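Local coordinates for protein single domain haemoglobin (Campylobacter jejuni, PDB 2WY4) that binds heme and takes up small ligands such as cyanide at its iron, and is probably an oxygen-binding globin with a role in nitric oxide detoxification, at residues Phe76-Ala81 with Ile131-Lys136. Numbering follows the deposited sequence.
Sequences FVDKVA and IDIEKK. With HEM (protoporphyrin IX containing Fe), chain B.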
ATOM      1  N   PHE A  76      10.914   7.428  -5.675  1.00 15.31           N
ATOM      2  CA  PHE A  76       9.547   7.690  -5.242  1.00 15.24           C
ATOM      3  C   PHE A  76       9.419   7.370  -3.745  1.00 14.65           C
ATOM      4  O   PHE A  76       8.965   8.165  -2.937  1.00 14.83           O
ATOM      5  CB  PHE A  76       8.532   6.844  -6.037  1.00 14.78           C
ATOM      6  CG  PHE A  76       7.125   6.963  -5.527  1.00 13.55           C
ATOM      7  CD1 PHE A  76       6.410   8.099  -5.738  1.00 15.02           C
ATOM      8  CD2 PHE A  76       6.540   5.933  -4.799  1.00 15.44           C
ATOM      9  CE1 PHE A  76       5.152   8.237  -5.249  1.00 14.00           C
ATOM     10  CE2 PHE A  76       5.257   6.071  -4.334  1.00 13.53           C
ATOM     11  CZ  PHE A  76       4.568   7.224  -4.542  1.00 12.54           C
ATOM     12  N   VAL A  77       9.841   6.175  -3.386  1.00 14.84           N
ATOM     13  CA  VAL A  77       9.668   5.718  -2.022  1.00 14.24           C
ATOM     14  C   VAL A  77      10.459   6.552  -1.030  1.00 14.25           C
ATOM     15  O   VAL A  77       9.991   6.818   0.078  1.00 13.91           O
ATOM     16  CB  VAL A  77      10.011   4.230  -1.897  1.00 14.16           C
ATOM     17  CG1 VAL A  77      10.048   3.774  -0.432  1.00 13.77           C
ATOM     18  CG2 VAL A  77       9.008   3.412  -2.661  1.00 15.24           C
ATOM     19  N   ASP A  78      11.632   6.998  -1.459  1.00 15.26           N
ATOM     20  CA  ASP A  78      12.471   7.892  -0.646  1.00 17.78           C
ATOM     21  C   ASP A  78      11.715   9.064  -0.112  1.00 18.19           C
ATOM     22  O   ASP A  78      11.989   9.566   0.991  1.00 18.20           O
ATOM     23  CB  ASP A  78      13.565   8.549  -1.514  1.00 19.95           C
ATOM     24  CG  ASP A  78      14.770   7.733  -1.592  1.00 21.65           C
ATOM     25  OD1 ASP A  78      14.817   6.712  -0.856  1.00 24.20           O
ATOM     26  OD2 ASP A  78      15.722   8.010  -2.333  1.00 22.76           O
ATOM     27  N   LYS A  79      10.817   9.571  -0.944  1.00 18.14           N
ATOM     28  CA  LYS A  79      10.046  10.746  -0.572  1.00 18.69           C
ATOM     29  C   LYS A  79       8.891  10.398   0.334  1.00 16.47           C
ATOM     30  O   LYS A  79       8.607  11.145   1.287  1.00 16.91           O
ATOM     31  CB  LYS A  79       9.517  11.466  -1.798  0.52 19.27           C
ATOM     32  CG  LYS A  79      10.572  11.794  -2.820  0.52 21.45           C
ATOM     33  CD  LYS A  79      11.820  12.373  -2.177  0.52 21.25           C
ATOM     34  CE  LYS A  79      12.890  12.677  -3.205  0.52 21.05           C
ATOM     35  NZ  LYS A  79      13.474  11.437  -3.852  0.52 19.64           N
ATOM     36  N   VAL A  80       8.224   9.277   0.061  1.00 15.62           N
ATOM     37  CA  VAL A  80       7.137   8.856   0.931  1.00 14.08           C
ATOM     38  C   VAL A  80       7.699   8.553   2.334  1.00 14.09           C
ATOM     39  O   VAL A  80       7.089   8.894   3.328  1.00 14.29           O
ATOM     40  CB  VAL A  80       6.432   7.598   0.424  1.00 13.87           C
ATOM     41  CG1 VAL A  80       5.362   7.182   1.403  1.00 13.05           C
ATOM     42  CG2 VAL A  80       5.828   7.840  -0.973  1.00 15.28           C
ATOM     43  N   ALA A  81       8.898   7.969   2.392  1.00 14.61           N
ATOM     44  CA  ALA A  81       9.530   7.641   3.668  1.00 15.27           C
ATOM     45  C   ALA A  81       9.630   8.844   4.596  1.00 15.68           C
ATOM     46  O   ALA A  81       9.622   8.676   5.824  1.00 16.99           O
ATOM     47  CB  ALA A  81      10.867   7.121   3.398  1.00 15.69           C
ATOM     48  N   ILE A 131      10.075  -0.429   4.565  1.00 15.04           N
ATOM     49  CA  ILE A 131      10.634  -0.592   5.915  1.00 15.22           C
ATOM     50  C   ILE A 131      12.138  -0.359   5.935  1.00 16.01           C
ATOM     51  O   ILE A 131      12.661   0.323   6.824  1.00 16.14           O
ATOM     52  CB  ILE A 131      10.312  -2.006   6.459  1.00 15.67           C
ATOM     53  CG1 ILE A 131       8.817  -2.142   6.792  1.00 16.76           C
ATOM     54  CG2 ILE A 131      11.111  -2.314   7.724  1.00 15.72           C
ATOM     55  CD1 ILE A 131       8.344  -3.596   6.955  1.00 15.43           C
ATOM     56  N   ASP A 132      12.834  -0.932   4.966  1.00 15.81           N
ATOM     57  CA  ASP A 132      14.300  -0.837   4.963  1.00 17.10           C
ATOM     58  C   ASP A 132      14.784   0.588   4.746  1.00 17.07           C
ATOM     59  O   ASP A 132      15.752   1.045   5.381  1.00 17.38           O
ATOM     60  CB  ASP A 132      14.947  -1.777   3.932  1.00 18.31           C
ATOM     61  CG  ASP A 132      14.836  -3.270   4.309  1.00 20.46           C
ATOM     62  OD1 ASP A 132      14.466  -3.610   5.460  1.00 22.90           O
ATOM     63  OD2 ASP A 132      15.058  -4.173   3.482  1.00 24.32           O
ATOM     64  N   ILE A 133      14.111   1.319   3.863  1.00 16.60           N
ATOM     65  CA  ILE A 133      14.461   2.713   3.615  1.00 17.04           C
ATOM     66  C   ILE A 133      14.169   3.564   4.864  1.00 17.07           C
ATOM     67  O   ILE A 133      14.997   4.395   5.273  1.00 17.24           O
ATOM     68  CB  ILE A 133      13.698   3.256   2.364  1.00 18.06           C
ATOM     69  CG1 ILE A 133      14.344   2.714   1.096  1.00 18.96           C
ATOM     70  CG2 ILE A 133      13.655   4.769   2.305  1.00 17.99           C
ATOM     71  CD1 ILE A 133      13.616   3.017  -0.171  1.00 17.90           C
ATOM     72  N   GLU A 134      13.008   3.326   5.475  1.00 16.42           N
ATOM     73  CA  GLU A 134      12.610   4.032   6.666  1.00 16.67           C
ATOM     74  C   GLU A 134      13.513   3.705   7.865  1.00 17.85           C
ATOM     75  O   GLU A 134      13.846   4.581   8.657  1.00 17.31           O
ATOM     76  CB  GLU A 134      11.117   3.788   6.931  1.00 15.35           C
ATOM     77  CG  GLU A 134      10.282   4.547   5.890  1.00 14.37           C
ATOM     78  CD  GLU A 134       8.846   4.077   5.736  1.00 16.16           C
ATOM     79  OE1 GLU A 134       8.318   3.409   6.658  1.00 14.84           O
ATOM     80  OE2 GLU A 134       8.223   4.412   4.699  1.00 14.12           O
ATOM     81  N   LYS A 135      13.922   2.450   7.980  1.00 19.36           N
ATOM     82  CA  LYS A 135      14.825   2.055   9.061  1.00 21.47           C
ATOM     83  C   LYS A 135      16.087   2.884   8.993  1.00 22.52           C
ATOM     84  O   LYS A 135      16.576   3.364  10.023  1.00 21.83           O
ATOM     85  CB  LYS A 135      15.147   0.562   8.979  1.00 22.51           C
ATOM     86  CG  LYS A 135      14.205  -0.321   9.747  1.00 25.67           C
ATOM     87  CD  LYS A 135      14.602  -1.793   9.614  1.00 29.06           C
ATOM     88  CE  LYS A 135      15.950  -2.077  10.245  1.00 30.49           C
ATOM     89  NZ  LYS A 135      16.250  -3.552  10.287  1.00 32.88           N
ATOM     90  N   LYS A 136      16.629   3.050   7.786  1.00 23.68           N
ATOM     91  CA  LYS A 136      17.810   3.883   7.602  1.00 25.33           C
ATOM     92  C   LYS A 136      17.530   5.299   8.048  1.00 25.27           C
ATOM     93  O   LYS A 136      18.368   5.922   8.692  1.00 25.72           O
ATOM     94  CB  LYS A 136      18.286   3.889   6.149  1.00 26.39           C
ATOM     95  CG  LYS A 136      19.057   2.657   5.756  1.00 29.10           C
ATOM     96  CD  LYS A 136      19.819   2.876   4.454  1.00 32.50           C
ATOM     97  CE  LYS A 136      20.160   1.559   3.764  1.00 34.68           C
ATOM     98  NZ  LYS A 136      21.022   0.648   4.576  1.00 35.66           N
TER
HETATM   99  CHA HEM B 150       1.162   8.785   3.668  1.00 10.86           C
HETATM  100  CHB HEM B 150       1.995   5.044   0.762  1.00 10.61           C
HETATM  101  CHC HEM B 150       2.244   2.158   4.613  1.00 11.96           C
HETATM  102  CHD HEM B 150       0.760   5.811   7.444  1.00 10.33           C
HETATM  103  C1A HEM B 150       1.443   8.064   2.569  1.00 10.31           C
HETATM  104  C2A HEM B 150       1.552   8.548   1.226  1.00 11.22           C
HETATM  105  C3A HEM B 150       1.768   7.513   0.395  1.00 11.36           C
HETATM  106  C4A HEM B 150       1.790   6.331   1.236  1.00 11.08           C
HETATM  107  CMA HEM B 150       1.970   7.579  -1.127  1.00 11.82           C
HETATM  108  CAA HEM B 150       1.448  10.041   0.827  1.00 12.48           C
HETATM  109  CBA HEM B 150       2.589  10.866   1.428  1.00 14.21           C
HETATM  110  CGA HEM B 150       3.801  11.091   0.583  1.00 17.75           C
HETATM  111  O1A HEM B 150       3.748  10.869  -0.655  1.00 19.71           O
HETATM  112  O2A HEM B 150       4.835  11.569   1.171  1.00 19.80           O
HETATM  113  C1B HEM B 150       2.102   3.933   1.555  1.00 11.65           C
HETATM  114  C2B HEM B 150       2.385   2.622   1.092  1.00 11.68           C
HETATM  115  C3B HEM B 150       2.460   1.818   2.167  1.00 11.05           C
HETATM  116  C4B HEM B 150       2.225   2.602   3.328  1.00 12.16           C
HETATM  117  CMB HEM B 150       2.490   2.219  -0.373  1.00 12.57           C
HETATM  118  CAB HEM B 150       2.691   0.303   2.245  1.00 11.59           C
HETATM  119  CBB HEM B 150       3.617  -0.301   1.523  1.00 14.19           C
HETATM  120  C1C HEM B 150       1.921   2.874   5.741  1.00 11.56           C
HETATM  121  C2C HEM B 150       1.902   2.446   7.095  1.00 12.40           C
HETATM  122  C3C HEM B 150       1.477   3.451   7.831  1.00 13.14           C
HETATM  123  C4C HEM B 150       1.168   4.573   6.981  1.00 11.73           C
HETATM  124  CMC HEM B 150       2.377   1.066   7.577  1.00 11.48           C
HETATM  125  CAC HEM B 150       1.302   3.437   9.340  1.00 14.29           C
HETATM  126  CBC HEM B 150       0.088   3.664   9.858  1.00 14.64           C
HETATM  127  C1D HEM B 150       0.751   6.942   6.652  1.00 11.92           C
HETATM  128  C2D HEM B 150       0.371   8.209   7.149  1.00 12.11           C
HETATM  129  C3D HEM B 150       0.488   9.164   6.015  1.00 11.71           C
HETATM  130  C4D HEM B 150       0.948   8.361   4.931  1.00 11.50           C
HETATM  131  CMD HEM B 150      -0.051   8.528   8.566  1.00 12.91           C
HETATM  132  CAD HEM B 150       0.170  10.649   5.987  1.00 12.14           C
HETATM  133  CBD HEM B 150      -1.154  10.842   5.254  1.00 12.89           C
HETATM  134  CGD HEM B 150      -1.752  12.206   5.420  1.00 11.87           C
HETATM  135  O1D HEM B 150      -2.959  12.267   5.681  1.00 12.50           O
HETATM  136  O2D HEM B 150      -0.995  13.200   5.254  1.00 14.61           O
HETATM  137  NA  HEM B 150       1.582   6.692   2.569  1.00 11.04           N
HETATM  138  NB  HEM B 150       2.023   3.905   2.924  1.00 11.49           N
HETATM  139  NC  HEM B 150       1.470   4.185   5.693  1.00 12.14           N
HETATM  140  ND  HEM B 150       1.082   7.040   5.321  1.00 12.34           N
HETATM  141 FE   HEM B 150       1.555   5.466   4.124  1.00 12.78          FE
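Here the F and H helices of the globin fold pack together on the proximal side of the heme, segment 76-81 preceding the iron ligand His84 on the same helix. The axes of the two short segments approach to 9.5 Å and cross at -54°, and the small Ala81 suits the point of nearest backbone approach, its CA 5.6 Å from CA of Glu134. Ile133 turns both of its branches toward helix 74-86, a beta-branched residue whose two apolar arms reach Ala81 and Val77 at once. CG2, anti to its own backbone N, meets CB of Ala81 at 3.8 Å, while the extended CG1 arm (chi2 173°) carries CD1 to 3.7 Å from CG1 of Val77, the two side chains crossing obliquely. Asp78 borders this apolar patch, its OD1 passing 3.9 Å from CG2 of Ile133. Val80, branched and apolar, suits packing on the porphyrin, its CG1 3.7 Å from HEM C4A. Glu134 leaves its helix alongside Ala81, CG touching CB of Ala81 at 3.6 Å, and its extended chain (chi2 162°) sends the carboxylate past Ala81, with OE2 3.6 Å from CA of that residue. The buried carboxylate is held by two partners: OE1 is hydrogen-bonded to Tyr94 OH, OE2 to ND1 of His84. This proximal triad, known from bacterial globins, recalls the Asp-His pair of heme peroxidases and would probably lend the imidazole partial imidazolate character, making it a stronger donor to the iron.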